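Local coordinates for protein carbon monoxide dehydrogenase (Thermococcus sp. AM4, PDB 6T7J) that probably catalyses the reversible oxidation of carbon monoxide to carbon dioxide at a nickel-iron-sulfur centre, captured here in a nickel-free form, at residues H267-I272 against D340-M345; M233-S238 against C522-R527; G577-V582 against V606-V611. One frame throughout, in Å; residues are numbered along the deposited sequence.

In the fold
Interactions 1 and 2 both reach the broken Fe4S4 cluster, the nickel-free form of the active-site cluster C. Interaction 1 (267-272 with 340-345) supplies a histidine and a cysteine that bind two of its irons; interaction 2 (233-238 with 522-527) brings Cys-522 to the pocket and ties that loop to helix 212-242. Their centres lie 15 Å apart, with nearest atoms about 4 Å apart. Interaction 3 (577-582 with 606-611) follows both in sequence, at the edge of another parallel sheet, whose outermost strand within the chain is 604-606. Its centre is 26 Å from each of the others, and Gly-577 CA is about 13 Å from the nearest cluster atom.

Interaction 1. Residues H267-I272 against D340-M345; sequences HGHNPI and DYQCIM. With MSK (Broken Fe4S4 cluster), chain F.
The carboxylate of Asp-340 receives two successive backbone N-H groups where strand 261-268 gives way to helix 271-281. His-269 N bonds to OD1 of Asp-340 at 3.0 Å through the syn lone pair, and Asn-270 N reaches OD2 of Asp-340 at 2.9 Å, also on the syn side but 34° out of the carboxylate plane. OD1 additionally accepts from Tyr-341 N, so an acid suits this place: it satisfies several buried N-H groups of a turn. Gly-268 is needed beside it for two reasons: a CB would collide with Asp-340 OD1, and at these backbone angles it would also jam against the preceding carbonyl oxygen. Farther along, the amide of Asn-270 works in two directions. ND2 donates to Tyr-341 OH at 2.8 Å, while OD1 caps helix 271-281 through a weak bond from Ile-272 N; CG anti to the backbone N (chi1 -153°) points the amide at the phenol. Tyr-341 OH is also bonded to Asp-106.

The contact lies at the C-terminal ends of the neighbouring parallel strands 261-268 and 336-339, the usual place for an active site in alpha/beta folds. Here it is the cluster pocket: His-269 NE2 binds iron FE1 at 2.2 Å, which Cys-305 also binds, and Cys-343 SG binds iron FE4 at 2.3 Å.

Side chains of 340-345 lie over both imidazoles. Gln-342 crosses the His-269 ring, its CB 3.7 Å from the centroid in a CH-pi contact and OE1 above the rim; that oxygen accepts from Lys-559. Ile-344 CD1 sits 3.4 Å from the His-267 ring centroid, over the face and 9° off its normal.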
loop_
_atom_site.group_PDB
_atom_site.type_symbol
_atom_site.label_atom_id
_atom_site.label_comp_id
_atom_site.label_asym_id
_atom_site.label_seq_id
_atom_site.Cartn_x
_atom_site.Cartn_y
_atom_site.Cartn_z
ATOM N N HIS A 267 -8.993 0.513 24.319
ATOM C CA HIS A 267 -7.751 0.106 23.678
ATOM C C HIS A 267 -7.832 0.444 22.197
ATOM O O HIS A 267 -8.855 0.188 21.557
ATOM C CB HIS A 267 -7.519 -1.395 23.894
ATOM C CG HIS A 267 -6.252 -1.918 23.295
ATOM N ND1 HIS A 267 -5.173 -1.112 23.002
ATOM C CD2 HIS A 267 -5.888 -3.175 22.946
ATOM C CE1 HIS A 267 -4.202 -1.849 22.493
ATOM N NE2 HIS A 267 -4.611 -3.104 22.448
ATOM N N GLY A 268 -6.769 1.032 21.656
ATOM C CA GLY A 268 -6.790 1.420 20.260
ATOM C C GLY A 268 -6.151 2.764 19.981
ATOM O O GLY A 268 -5.051 3.035 20.472
ATOM N N HIS A 269 -6.820 3.624 19.207
ATOM C CA HIS A 269 -6.154 4.834 18.736
ATOM C C HIS A 269 -7.067 6.046 18.562
ATOM O O HIS A 269 -6.671 7.165 18.900
ATOM C CB HIS A 269 -5.437 4.538 17.418
ATOM C CG HIS A 269 -4.071 3.956 17.602
ATOM N ND1 HIS A 269 -3.865 2.652 18.001
ATOM C CD2 HIS A 269 -2.841 4.503 17.459
ATOM C CE1 HIS A 269 -2.568 2.420 18.091
ATOM N NE2 HIS A 269 -1.924 3.528 17.768
ATOM N N ASN A 270 -8.274 5.859 18.027
ATOM C CA ASN A 270 -9.124 6.998 17.692
ATOM C C ASN A 270 -9.929 7.439 18.908
ATOM O O ASN A 270 -10.703 6.636 19.446
ATOM C CB ASN A 270 -10.060 6.659 16.547
ATOM C CG ASN A 270 -10.454 7.882 15.747
ATOM O OD1 ASN A 270 -10.641 8.958 16.307
ATOM N ND2 ASN A 270 -10.566 7.730 14.433
ATOM N N PRO A 271 -9.795 8.691 19.361
ATOM C CA PRO A 271 -10.535 9.136 20.552
ATOM C C PRO A 271 -12.002 9.449 20.308
ATOM O O PRO A 271 -12.729 9.675 21.287
ATOM C CB PRO A 271 -9.774 10.399 20.976
ATOM C CG PRO A 271 -9.224 10.935 19.700
ATOM C CD PRO A 271 -8.878 9.731 18.859
ATOM N N ILE A 272 -12.458 9.467 19.047
ATOM C CA ILE A 272 -13.874 9.691 18.757
ATOM C C ILE A 272 -14.730 8.713 19.549
ATOM O O ILE A 272 -15.831 9.046 20.005
ATOM C CB ILE A 272 -14.150 9.567 17.243
ATOM C CG1 ILE A 272 -13.213 10.443 16.403
ATOM C CG2 ILE A 272 -15.603 9.901 16.927
ATOM C CD1 ILE A 272 -12.845 11.774 17.003
ATOM N N ASP A 340 -10.896 -0.160 18.661
ATOM C CA ASP A 340 -11.244 0.329 17.331
ATOM C C ASP A 340 -10.294 -0.259 16.291
ATOM O O ASP A 340 -10.664 -1.202 15.586
ATOM C CB ASP A 340 -11.248 1.863 17.281
ATOM C CG ASP A 340 -10.063 2.488 17.996
ATOM O OD1 ASP A 340 -9.035 1.803 18.170
ATOM O OD2 ASP A 340 -10.159 3.677 18.372
ATOM N N TYR A 341 -9.072 0.266 16.187
ATOM C CA TYR A 341 -8.101 -0.312 15.267
ATOM C C TYR A 341 -6.685 0.029 15.715
ATOM O O TYR A 341 -6.471 0.839 16.620
ATOM C CB TYR A 341 -8.344 0.145 13.820
ATOM C CG TYR A 341 -8.594 1.627 13.611
ATOM C CD1 TYR A 341 -7.729 2.587 14.122
ATOM C CD2 TYR A 341 -9.684 2.060 12.865
ATOM C CE1 TYR A 341 -7.955 3.936 13.914
ATOM C CE2 TYR A 341 -9.917 3.405 12.651
ATOM C CZ TYR A 341 -9.051 4.338 13.178
ATOM O OH TYR A 341 -9.286 5.676 12.964
ATOM N N GLN A 342 -5.720 -0.626 15.057
ATOM C CA GLN A 342 -4.281 -0.413 15.207
ATOM C C GLN A 342 -3.733 -0.986 16.510
ATOM O O GLN A 342 -4.133 -0.575 17.605
ATOM C CB GLN A 342 -3.935 1.073 15.082
ATOM C CG GLN A 342 -4.097 1.613 13.671
ATOM C CD GLN A 342 -3.926 3.113 13.598
ATOM O OE1 GLN A 342 -3.175 3.700 14.377
ATOM N NE2 GLN A 342 -4.627 3.745 12.661
ATOM N N CYS A 343 -2.816 -1.950 16.378
ATOM C CA CYS A 343 -2.101 -2.574 17.495
ATOM C C CYS A 343 -3.041 -3.295 18.458
ATOM O O CYS A 343 -2.724 -3.465 19.639
ATOM C CB CYS A 343 -1.238 -1.557 18.249
ATOM S SG CYS A 343 -0.071 -0.641 17.212
ATOM N N ILE A 344 -4.199 -3.729 17.965
ATOM C CA ILE A 344 -5.082 -4.615 18.716
ATOM C C ILE A 344 -4.653 -6.040 18.388
ATOM O O ILE A 344 -4.972 -6.564 17.321
ATOM C CB ILE A 344 -6.555 -4.383 18.375
ATOM C CG1 ILE A 344 -6.892 -2.890 18.388
ATOM C CG2 ILE A 344 -7.442 -5.162 19.336
ATOM C CD1 ILE A 344 -6.693 -2.227 19.732
ATOM N N MET A 345 -3.918 -6.664 19.302
ATOM C CA MET A 345 -3.506 -8.048 19.122
ATOM C C MET A 345 -4.735 -8.924 18.922
ATOM O O MET A 345 -5.632 -8.914 19.775
ATOM C CB MET A 345 -2.721 -8.548 20.332
ATOM C CG MET A 345 -1.329 -7.967 20.487
ATOM S SD MET A 345 -0.435 -8.799 21.817
ATOM C CE MET A 345 1.001 -7.740 21.987
HETATM S S1 MSK F . 0.024 2.126 20.220
HETATM S S3 MSK F . 2.151 2.186 17.475
HETATM S S4 MSK F . 2.613 -0.196 19.902
HETATM S S5 MSK F . 3.017 3.194 20.420
HETATM FE FE1 MSK F . -0.190 4.026 19.016
HETATM FE FE2 MSK F . 2.046 1.486 21.177
HETATM FE FE3 MSK F . 3.650 1.468 18.955
HETATM FE FE4 MSK F . 1.051 0.732 18.751
#

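Interaction 2. Residues M233-S238 against C522-R527; sequences MATYLS and CVDCSR. With MSK (Broken Fe4S4 cluster), chain F.
Thr-235 on helix 212-242 presses its hydroxyl and methyl against the loop that carries Cys-522 into the cluster pocket. Cys-522 to Cys-525 form a type I beta turn leading into helix 525-538, so the contact packs one helix side against the start of another. The dense part is mainly polar. Thr-235 OG1 donates to Asp-524 OD1 at 2.7 Å through the anti lone pair, the one facing away from OD2. Ser-526 OG lies 2.8 Å from Thr-235 OG1 and donates to Val-523 O at 2.7 Å, an oxygen that also accepts the backbone N-H of Ser-526. Its OG reaches back over the turn because it stands between the backbone N and the carbonyl carbon (chi1 55°). Threonine suits the site, as one beta-branched side chain offers both a hydroxyl for these neighbouring oxygens and a methyl for the arginine beside it.

Asp-524 works with both oxygens: OD2 makes a salt bridge to Arg-527 NH2 at 3.0 Å, the nitrogen lying well above the carboxylate plane. An alanine at Asp-524 would probably leave the Thr-235 hydroxyl without this acceptor, its bond to Ser-231 O being weak, and deprive Arg-527 of this carboxylate. NH1 of Arg-527 has a further one in Asp-239.

The looser side is apolar: Ala-234 CB touches Val-523 CB at 4.1 Å, a small methyl that lets the helix come near. Both flanks are buried, so the looseness is in spacing, not in solvent. The close-packed part, by contrast, extends to Arg-527, where the Thr-235 methyl sits over the flat guanidinium, CG2 centred on one face 3.6 Å above its plane.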
loop_
_atom_site.group_PDB
_atom_site.type_symbol
_atom_site.label_atom_id
_atom_site.label_comp_id
_atom_site.label_asym_id
_atom_site.label_seq_id
_atom_site.Cartn_x
_atom_site.Cartn_y
_atom_site.Cartn_z
ATOM N N MET A 233 -3.045 16.795 11.086
ATOM C CA MET A 233 -4.487 17.016 11.060
ATOM C C MET A 233 -5.178 16.251 12.177
ATOM O O MET A 233 -6.080 16.781 12.834
ATOM C CB MET A 233 -5.064 16.599 9.711
ATOM C CG MET A 233 -4.925 17.628 8.604
ATOM S SD MET A 233 -5.535 16.983 7.033
ATOM C CE MET A 233 -6.292 15.464 7.583
ATOM N N ALA A 234 -4.778 14.997 12.395
ATOM C CA ALA A 234 -5.360 14.213 13.477
ATOM C C ALA A 234 -5.222 14.941 14.808
ATOM O O ALA A 234 -6.205 15.120 15.536
ATOM C CB ALA A 234 -4.700 12.834 13.542
ATOM N N THR A 235 -4.007 15.398 15.122
ATOM C CA THR A 235 -3.771 16.072 16.398
ATOM C C THR A 235 -4.560 17.374 16.493
ATOM O O THR A 235 -5.242 17.632 17.497
ATOM C CB THR A 235 -2.275 16.334 16.583
ATOM O OG1 THR A 235 -1.580 15.088 16.716
ATOM C CG2 THR A 235 -2.029 17.184 17.825
ATOM N N TYR A 236 -4.479 18.213 15.454
ATOM C CA TYR A 236 -5.134 19.516 15.501
ATOM C C TYR A 236 -6.646 19.376 15.620
ATOM O O TYR A 236 -7.283 20.093 16.401
ATOM C CB TYR A 236 -4.766 20.333 14.263
ATOM C CG TYR A 236 -3.738 21.416 14.519
ATOM C CD1 TYR A 236 -4.129 22.710 14.835
ATOM C CD2 TYR A 236 -2.377 21.143 14.439
ATOM C CE1 TYR A 236 -3.194 23.705 15.068
ATOM C CE2 TYR A 236 -1.434 22.132 14.670
ATOM C CZ TYR A 236 -1.849 23.411 14.984
ATOM O OH TYR A 236 -0.918 24.399 15.214
ATOM N N LEU A 237 -7.240 18.441 14.874
ATOM C CA LEU A 237 -8.687 18.272 14.926
ATOM C C LEU A 237 -9.134 17.605 16.219
ATOM O O LEU A 237 -10.206 17.933 16.739
ATOM C CB LEU A 237 -9.166 17.471 13.719
ATOM C CG LEU A 237 -9.106 18.226 12.388
ATOM C CD1 LEU A 237 -9.794 17.432 11.307
ATOM C CD2 LEU A 237 -9.728 19.605 12.515
ATOM N N SER A 238 -8.338 16.677 16.761
ATOM C CA SER A 238 -8.668 16.112 18.065
ATOM C C SER A 238 -8.643 17.187 19.141
ATOM O O SER A 238 -9.488 17.190 20.043
ATOM C CB SER A 238 -7.702 14.979 18.409
ATOM O OG SER A 238 -7.511 14.119 17.301
ATOM N N CYS A 522 0.583 8.630 19.397
ATOM C CA CYS A 522 1.488 8.448 18.265
ATOM C C CYS A 522 1.293 9.528 17.210
ATOM O O CYS A 522 2.266 9.981 16.596
ATOM C CB CYS A 522 1.293 7.062 17.652
ATOM S SG CYS A 522 2.416 5.802 18.291
ATOM N N VAL A 523 0.047 9.945 16.970
ATOM C CA VAL A 523 -0.165 11.062 16.057
ATOM C C VAL A 523 0.322 12.359 16.690
ATOM O O VAL A 523 0.745 13.287 15.984
ATOM C CB VAL A 523 -1.644 11.151 15.636
ATOM C CG1 VAL A 523 -1.995 10.007 14.686
ATOM C CG2 VAL A 523 -2.551 11.145 16.855
ATOM N N ASP A 524 0.305 12.437 18.021
ATOM C CA ASP A 524 0.781 13.625 18.716
ATOM C C ASP A 524 2.290 13.795 18.640
ATOM O O ASP A 524 2.807 14.771 19.196
ATOM C CB ASP A 524 0.334 13.598 20.177
ATOM C CG ASP A 524 -1.116 13.996 20.343
ATOM O OD1 ASP A 524 -1.780 14.249 19.314
ATOM O OD2 ASP A 524 -1.593 14.055 21.496
ATOM N N CYS A 525 3.012 12.883 17.982
ATOM C CA CYS A 525 4.382 13.204 17.598
ATOM C C CYS A 525 4.419 14.447 16.724
ATOM O O CYS A 525 5.439 15.145 16.687
ATOM C CB CYS A 525 5.034 12.031 16.868
ATOM S SG CYS A 525 5.202 10.528 17.833
ATOM N N SER A 526 3.317 14.740 16.018
ATOM C CA SER A 526 3.223 16.003 15.292
ATOM C C SER A 526 3.503 17.184 16.215
ATOM O O SER A 526 4.157 18.153 15.814
ATOM C CB SER A 526 1.844 16.138 14.638
ATOM O OG SER A 526 0.801 15.994 15.588
ATOM N N ARG A 527 3.036 17.102 17.467
ATOM C CA ARG A 527 3.343 18.134 18.457
ATOM C C ARG A 527 4.843 18.376 18.543
ATOM O O ARG A 527 5.304 19.524 18.520
ATOM C CB ARG A 527 2.797 17.733 19.828
ATOM C CG ARG A 527 1.289 17.609 19.912
ATOM C CD ARG A 527 0.832 17.713 21.358
ATOM N NE ARG A 527 -0.414 16.993 21.604
ATOM C CZ ARG A 527 -1.622 17.531 21.481
ATOM N NH1 ARG A 527 -1.750 18.799 21.111
ATOM N NH2 ARG A 527 -2.701 16.799 21.724
HETATM S S1 MSK F . 0.024 2.126 20.220
HETATM S S3 MSK F . 2.151 2.186 17.475
HETATM S S4 MSK F . 2.613 -0.196 19.902
HETATM S S5 MSK F . 3.017 3.194 20.420
HETATM FE FE1 MSK F . -0.190 4.026 19.016
HETATM FE FE2 MSK F . 2.046 1.486 21.177
HETATM FE FE3 MSK F . 3.650 1.468 18.955
HETATM FE FE4 MSK F . 1.051 0.732 18.751
#

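Interaction 3. Residues G577-V582 against V606-V611; sequences GVVPPV and VEPDPV
Val-579 and Val-606 meet through their methyls, CG2 of Val-579 lying 3.8 Å from CG1 of Val-606, with the two side chains crossing at about a right angle. The same Val-579 CG2 also touches the ring of Pro-608 at CG, 3.9 Å away; with CG1 of Val-579 anti to the backbone N (chi1 -175°), CG2 is the methyl placed to meet both partners. The second methyl of Val-606, CG2, meets Pro-580 CD tip to tip at 3.9 Å. Branched valines and rigid prolines suit such a contact, since their compact apolar groups have little freedom to lose on packing.

At the other end the backbones approach. Gly-577 O receives a CA-H...O contact from Pro-608 CA at 3.3 Å, and the glycine CA lies against Glu-607 O.

Further out, the second loop is braced internally: Glu-607 OE2 accepts from Asp-609 N at 2.8 Å through its anti lone pair, and Asp-609 is the N-cap of helix 610-627, its OD1 taking a weak bond from Val-611 N. His-575 NE2 is bonded to Glu-607 O, and Trp-555 NE1 to Val-578 O.

The contact thus joins the loop after strand 574-576 to the end of the adjacent parallel strand 604-606, outermost within this chain, and the turn beyond it; Pro-610 and Val-611 lean on helix 460-471, while Pro-581 and Val-582 rest on helix 81-115.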
loop_
_atom_site.group_PDB
_atom_site.type_symbol
_atom_site.label_atom_id
_atom_site.label_comp_id
_atom_site.label_asym_id
_atom_site.label_seq_id
_atom_site.Cartn_x
_atom_site.Cartn_y
_atom_site.Cartn_z
ATOM N N GLY A 577 16.140 1.633 18.535
ATOM C CA GLY A 577 16.584 0.643 19.495
ATOM C C GLY A 577 16.278 -0.771 19.051
ATOM O O GLY A 577 16.703 -1.740 19.687
ATOM N N VAL A 578 15.524 -0.897 17.963
ATOM C CA VAL A 578 15.273 -2.173 17.305
ATOM C C VAL A 578 15.815 -2.065 15.887
ATOM O O VAL A 578 15.581 -1.061 15.205
ATOM C CB VAL A 578 13.775 -2.535 17.305
ATOM C CG1 VAL A 578 13.513 -3.760 16.442
ATOM C CG2 VAL A 578 13.287 -2.771 18.728
ATOM N N VAL A 579 16.550 -3.084 15.455
ATOM C CA VAL A 579 17.237 -3.052 14.165
ATOM C C VAL A 579 16.219 -3.191 13.040
ATOM O O VAL A 579 15.533 -4.218 12.949
ATOM C CB VAL A 579 18.306 -4.153 14.076
ATOM C CG1 VAL A 579 19.094 -4.018 12.785
ATOM C CG2 VAL A 579 19.232 -4.096 15.283
ATOM N N PRO A 580 16.085 -2.188 12.166
ATOM C CA PRO A 580 15.181 -2.338 11.027
ATOM C C PRO A 580 15.671 -3.415 10.097
ATOM O O PRO A 580 16.885 -3.705 10.025
ATOM C CB PRO A 580 15.228 -0.950 10.359
ATOM C CG PRO A 580 16.525 -0.364 10.790
ATOM C CD PRO A 580 16.761 -0.882 12.179
ATOM N N PRO A 581 14.778 -4.066 9.343
ATOM C CA PRO A 581 15.188 -5.168 8.452
ATOM C C PRO A 581 15.873 -4.660 7.187
ATOM O O PRO A 581 15.375 -4.790 6.065
ATOM C CB PRO A 581 13.856 -5.867 8.164
ATOM C CG PRO A 581 12.853 -4.758 8.201
ATOM C CD PRO A 581 13.328 -3.793 9.258
ATOM N N VAL A 582 17.052 -4.062 7.356
ATOM C CA VAL A 582 17.746 -3.438 6.233
ATOM C C VAL A 582 19.198 -3.890 6.153
ATOM O O VAL A 582 19.892 -3.596 5.173
ATOM C CB VAL A 582 17.678 -1.902 6.320
ATOM C CG1 VAL A 582 16.233 -1.422 6.267
ATOM C CG2 VAL A 582 18.380 -1.410 7.577
ATOM N N VAL A 606 21.267 3.123 14.482
ATOM C CA VAL A 606 20.772 1.895 15.091
ATOM C C VAL A 606 21.665 1.528 16.269
ATOM O O VAL A 606 22.888 1.412 16.119
ATOM C CB VAL A 606 20.720 0.749 14.066
ATOM C CG1 VAL A 606 20.012 -0.459 14.660
ATOM C CG2 VAL A 606 20.028 1.212 12.791
ATOM N N GLU A 607 21.053 1.344 17.440
ATOM C CA GLU A 607 21.764 0.901 18.633
ATOM C C GLU A 607 20.790 0.294 19.636
ATOM O O GLU A 607 20.076 1.027 20.333
ATOM C CB GLU A 607 22.526 2.055 19.282
ATOM C CG GLU A 607 23.322 1.636 20.503
ATOM C CD GLU A 607 24.035 0.312 20.298
ATOM O OE1 GLU A 607 25.026 0.281 19.538
ATOM O OE2 GLU A 607 23.601 -0.699 20.892
ATOM N N PRO A 608 20.736 -1.037 19.742
ATOM C CA PRO A 608 19.796 -1.668 20.683
ATOM C C PRO A 608 20.141 -1.460 22.153
ATOM O O PRO A 608 19.317 -1.809 23.009
ATOM C CB PRO A 608 19.866 -3.156 20.306
ATOM C CG PRO A 608 20.423 -3.177 18.914
ATOM C CD PRO A 608 21.367 -2.021 18.847
ATOM N N ASP A 609 21.313 -0.913 22.477
ATOM C CA ASP A 609 21.688 -0.682 23.868
ATOM C C ASP A 609 21.226 0.702 24.304
ATOM O O ASP A 609 21.597 1.694 23.662
ATOM C CB ASP A 609 23.192 -0.810 24.053
ATOM C CG ASP A 609 23.601 -0.887 25.516
ATOM O OD1 ASP A 609 23.411 0.106 26.249
ATOM O OD2 ASP A 609 24.121 -1.942 25.933
ATOM N N PRO A 610 20.441 0.821 25.379
ATOM C CA PRO A 610 19.952 2.155 25.771
ATOM C C PRO A 610 21.049 3.084 26.263
ATOM O O PRO A 610 20.989 4.290 26.000
ATOM C CB PRO A 610 18.930 1.849 26.878
ATOM C CG PRO A 610 18.714 0.376 26.846
ATOM C CD PRO A 610 19.925 -0.245 26.249
ATOM N N VAL A 611 22.050 2.560 26.975
ATOM C CA VAL A 611 23.108 3.415 27.511
ATOM C C VAL A 611 24.031 3.894 26.395
ATOM O O VAL A 611 24.416 5.073 26.346
ATOM C CB VAL A 611 23.882 2.670 28.614
ATOM C CG1 VAL A 611 24.798 3.627 29.365
ATOM C CG2 VAL A 611 22.914 1.987 29.568
#